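Local coordinates for protein pectate lyase (Bacillus subtilis, PDB 5AMV) that cleaves polygalacturonate by calcium-dependent elimination, leaving oligosaccharides with unsaturated galacturonosyl groups at their non-reducing ends, at residues A[292-297]-A[322-327]. Numbering follows the deposited sequence.
Sequences NNYYEG and NNVIDV
First torsions near -60° at both Asn293 and Asn323 set their CG atoms anti to the carbonyl carbons and lay the two amides side by side, pointing the same way, with planes only 4° apart. Asn323 OD1 thereby accepts two hydrogen bonds from opposite faces of its amide plane, one from Asn293 N at 2.9 Å and one from Asn293 ND2 at 3.1 Å. Such stacking of like asparagines on successive coils is the asparagine stack of the pectate lyase parallel beta-helix; Asn293 OD1 continues it by accepting from Asn271 N, while Asn323 ND2 donates to Val290 O. One position earlier, Asn292 ND2 reaches Asn322 O at 3.1 Å, and Asp380 meets both side chains through its backbone, N to Asn292 OD1 and O to Asn322 ND2.

Beyond the turn, strands 294-296 and 324-326 run parallel, their axes 4.6 Å apart and their N-to-C directions 10° from each other, joined by bonds such as Asp326 N to Tyr295 O at 2.7 Å. Tyr294 CG lies anti to the backbone N, and the ring extends past Val324, CE1 lying 3.7 Å from Val324 CG1, so that Tyr294 OH donates to the anti side of Asp326 OD2 at 2.7 Å. A phenylalanine in place of Tyr294 would keep the ring but would probably leave the Asp326 carboxylate without this donor and freer to turn. On the opposite sheet face, Tyr295 CD1 packs 3.6 Å from Ile325 CG1; its ring lies nearly parallel to Tyr273, and its OH bonds to Trp310 NE1.

Two donors gripping Asn323 OD1 just ahead of the strands and a phenol tied to a carboxylate farther along suggest that side-chain hydrogen bonds add to the backbone pairing and probably help to hold adjacent coils in register.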
ATOM      1  N   ASN A 292      -5.622 -12.873 -11.246  1.00  7.57           N
ATOM      2  CA  ASN A 292      -5.216 -13.976 -10.370  1.00  8.34           C
ATOM      3  C   ASN A 292      -4.979 -13.572  -8.904  1.00  8.07           C
ATOM      4  O   ASN A 292      -4.091 -14.135  -8.255  1.00  8.72           O
ATOM      5  CB  ASN A 292      -3.946 -14.712 -10.894  1.00  7.98           C
ATOM      6  CG  ASN A 292      -4.170 -15.512 -12.170  1.00  9.80           C
ATOM      7  OD1 ASN A 292      -3.194 -15.914 -12.810  1.00 11.15           O
ATOM      8  ND2 ASN A 292      -5.446 -15.769 -12.536  1.00  9.89           N
ATOM      9  N   ASN A 293      -5.759 -12.618  -8.390  1.00  8.15           N
ATOM     10  CA  ASN A 293      -5.671 -12.257  -6.976  1.00  8.03           C
ATOM     11  C   ASN A 293      -6.770 -12.986  -6.227  1.00  8.32           C
ATOM     12  O   ASN A 293      -7.801 -13.353  -6.813  1.00  8.29           O
ATOM     13  CB  ASN A 293      -5.767 -10.732  -6.809  1.00  8.57           C
ATOM     14  CG  ASN A 293      -4.672  -9.997  -7.541  1.00  7.13           C
ATOM     15  OD1 ASN A 293      -3.495 -10.018  -7.153  1.00  6.94           O
ATOM     16  ND2 ASN A 293      -5.024  -9.393  -8.675  1.00  7.76           N
ATOM     17  N   TYR A 294      -6.562 -13.183  -4.922  1.00  8.53           N
ATOM     18  CA  TYR A 294      -7.484 -13.937  -4.095  1.00  7.80           C
ATOM     19  C   TYR A 294      -7.878 -13.014  -2.935  1.00  7.02           C
ATOM     20  O   TYR A 294      -6.991 -12.486  -2.253  1.00  7.50           O
ATOM     21  CB  TYR A 294      -6.852 -15.207  -3.549  1.00  7.58           C
ATOM     22  CG  TYR A 294      -7.826 -15.962  -2.690  1.00  7.47           C
ATOM     23  CD1 TYR A 294      -9.036 -16.444  -3.225  1.00  9.02           C
ATOM     24  CD2 TYR A 294      -7.540 -16.198  -1.343  1.00  8.25           C
ATOM     25  CE1 TYR A 294      -9.926 -17.124  -2.465  1.00  9.42           C
ATOM     26  CE2 TYR A 294      -8.460 -16.906  -0.532  1.00  6.15           C
ATOM     27  CZ  TYR A 294      -9.652 -17.357  -1.107  1.00  8.26           C
ATOM     28  OH  TYR A 294     -10.536 -18.032  -0.312  1.00 10.96           O
ATOM     29  N   TYR A 295      -9.179 -12.797  -2.768  1.00  6.24           N
ATOM     30  CA  TYR A 295      -9.698 -11.893  -1.729  1.00  7.31           C
ATOM     31  C   TYR A 295     -10.577 -12.730  -0.828  1.00  7.35           C
ATOM     32  O   TYR A 295     -11.454 -13.498  -1.307  1.00  7.69           O
ATOM     33  CB  TYR A 295     -10.550 -10.740  -2.355  1.00  7.05           C
ATOM     34  CG  TYR A 295      -9.871 -10.002  -3.498  1.00  8.91           C
ATOM     35  CD1 TYR A 295      -9.786 -10.588  -4.757  1.00  9.39           C
ATOM     36  CD2 TYR A 295      -9.297  -8.736  -3.297  1.00  8.11           C
ATOM     37  CE1 TYR A 295      -9.152  -9.930  -5.826  1.00  6.72           C
ATOM     38  CE2 TYR A 295      -8.636  -8.079  -4.370  1.00  7.60           C
ATOM     39  CZ  TYR A 295      -8.593  -8.692  -5.609  1.00 11.23           C
ATOM     40  OH  TYR A 295      -7.968  -8.105  -6.697  1.00 12.19           O
ATOM     41  N   GLU A 296     -10.403 -12.597   0.499  1.00  7.36           N
ATOM     42  CA  GLU A 296     -11.208 -13.418   1.428  1.00  7.88           C
ATOM     43  C   GLU A 296     -11.463 -12.624   2.687  1.00  8.00           C
ATOM     44  O   GLU A 296     -10.583 -11.907   3.171  1.00  7.43           O
ATOM     45  CB  GLU A 296     -10.514 -14.738   1.795  1.00  8.18           C
ATOM     46  CG  GLU A 296      -9.023 -14.534   2.209  1.00  8.65           C
ATOM     47  CD  GLU A 296      -8.404 -15.791   2.816  1.00  9.63           C
ATOM     48  OE1 GLU A 296      -9.097 -16.579   3.515  1.00 13.82           O
ATOM     49  OE2 GLU A 296      -7.194 -15.948   2.658  1.00 10.07           O
ATOM     50  N   GLY A 297     -12.677 -12.743   3.209  1.00  8.03           N
ATOM     51  CA  GLY A 297     -13.059 -12.004   4.402  1.00  8.34           C
ATOM     52  C   GLY A 297     -14.499 -12.214   4.722  1.00  8.64           C
ATOM     53  O   GLY A 297     -15.150 -13.093   4.147  1.00  8.71           O
ATOM     54  N   ASN A 322      -9.663 -13.297 -14.088  1.00  9.58           N
ATOM     55  CA  ASN A 322      -9.483 -14.485 -13.277  1.00  9.86           C
ATOM     56  C   ASN A 322      -9.109 -14.240 -11.808  1.00  9.16           C
ATOM     57  O   ASN A 322      -8.130 -14.830 -11.292  1.00  9.16           O
ATOM     58  CB  ASN A 322      -8.557 -15.488 -13.961  1.00  9.99           C
ATOM     59  CG  ASN A 322      -9.174 -16.040 -15.263  1.00 12.26           C
ATOM     60  OD1 ASN A 322     -10.260 -15.574 -15.688  1.00 11.30           O
ATOM     61  ND2 ASN A 322      -8.548 -17.047 -15.842  1.00 13.44           N
ATOM     62  N   ASN A 323      -9.904 -13.390 -11.164  1.00  8.78           N
ATOM     63  CA  ASN A 323      -9.751 -13.088  -9.752  1.00  8.72           C
ATOM     64  C   ASN A 323     -10.821 -13.812  -8.974  1.00  9.47           C
ATOM     65  O   ASN A 323     -11.912 -14.056  -9.514  1.00  8.44           O
ATOM     66  CB  ASN A 323      -9.889 -11.565  -9.506  1.00  8.60           C
ATOM     67  CG  ASN A 323      -8.782 -10.780 -10.166  1.00  8.20           C
ATOM     68  OD1 ASN A 323      -7.660 -10.772  -9.680  1.00  8.32           O
ATOM     69  ND2 ASN A 323      -9.063 -10.166 -11.326  1.00  5.78           N
ATOM     70  N   VAL A 324     -10.530 -14.120  -7.710  1.00  9.05           N
ATOM     71  CA  VAL A 324     -11.438 -14.974  -6.910  1.00  8.68           C
ATOM     72  C   VAL A 324     -11.719 -14.266  -5.575  1.00  7.75           C
ATOM     73  O   VAL A 324     -10.753 -13.896  -4.883  1.00  8.12           O
ATOM     74  CB  VAL A 324     -10.729 -16.324  -6.671  1.00  8.69           C
ATOM     75  CG1 VAL A 324     -11.592 -17.254  -5.718  1.00  8.82           C
ATOM     76  CG2 VAL A 324     -10.509 -17.035  -8.001  1.00  8.29           C
ATOM     77  N   ILE A 325     -13.005 -14.094  -5.220  1.00  7.70           N
ATOM     78  CA  ILE A 325     -13.418 -13.385  -4.016  1.00  7.40           C
ATOM     79  C   ILE A 325     -14.261 -14.330  -3.171  1.00  8.73           C
ATOM     80  O   ILE A 325     -15.333 -14.780  -3.634  1.00  9.18           O
ATOM     81  CB  ILE A 325     -14.228 -12.100  -4.394  1.00  7.78           C
ATOM     82  CG1 ILE A 325     -13.352 -11.156  -5.243  1.00  9.34           C
ATOM     83  CG2 ILE A 325     -14.692 -11.364  -3.144  1.00  8.09           C
ATOM     84  CD1 ILE A 325     -14.181 -10.004  -5.855  1.00 10.65           C
ATOM     85  N   ASP A 326     -13.800 -14.650  -1.960  1.00  7.81           N
ATOM     86  CA  ASP A 326     -14.607 -15.448  -1.033  1.00  9.26           C
ATOM     87  C   ASP A 326     -15.030 -14.615   0.177  1.00  9.15           C
ATOM     88  O   ASP A 326     -14.288 -14.490   1.190  1.00  8.98           O
ATOM     89  CB  ASP A 326     -13.851 -16.682  -0.586  1.00  8.86           C
ATOM     90  CG  ASP A 326     -13.783 -17.766  -1.699  1.00 10.61           C
ATOM     91  OD1 ASP A 326     -14.632 -17.738  -2.611  1.00  9.63           O
ATOM     92  OD2 ASP A 326     -12.879 -18.596  -1.627  1.00 10.44           O
ATOM     93  N   VAL A 327     -16.237 -14.068   0.075  1.00  7.90           N
ATOM     94  CA  VAL A 327     -16.857 -13.269   1.138  1.00  8.26           C
ATOM     95  C   VAL A 327     -18.298 -13.794   1.244  1.00  7.18           C
ATOM     96  O   VAL A 327     -19.162 -13.398   0.483  1.00  7.89           O
ATOM     97  CB  VAL A 327     -16.806 -11.741   0.813  1.00  7.51           C
ATOM     98  CG1 VAL A 327     -17.498 -10.903   1.916  1.00  8.08           C
ATOM     99  CG2 VAL A 327     -15.314 -11.283   0.660  1.00  7.52           C
TER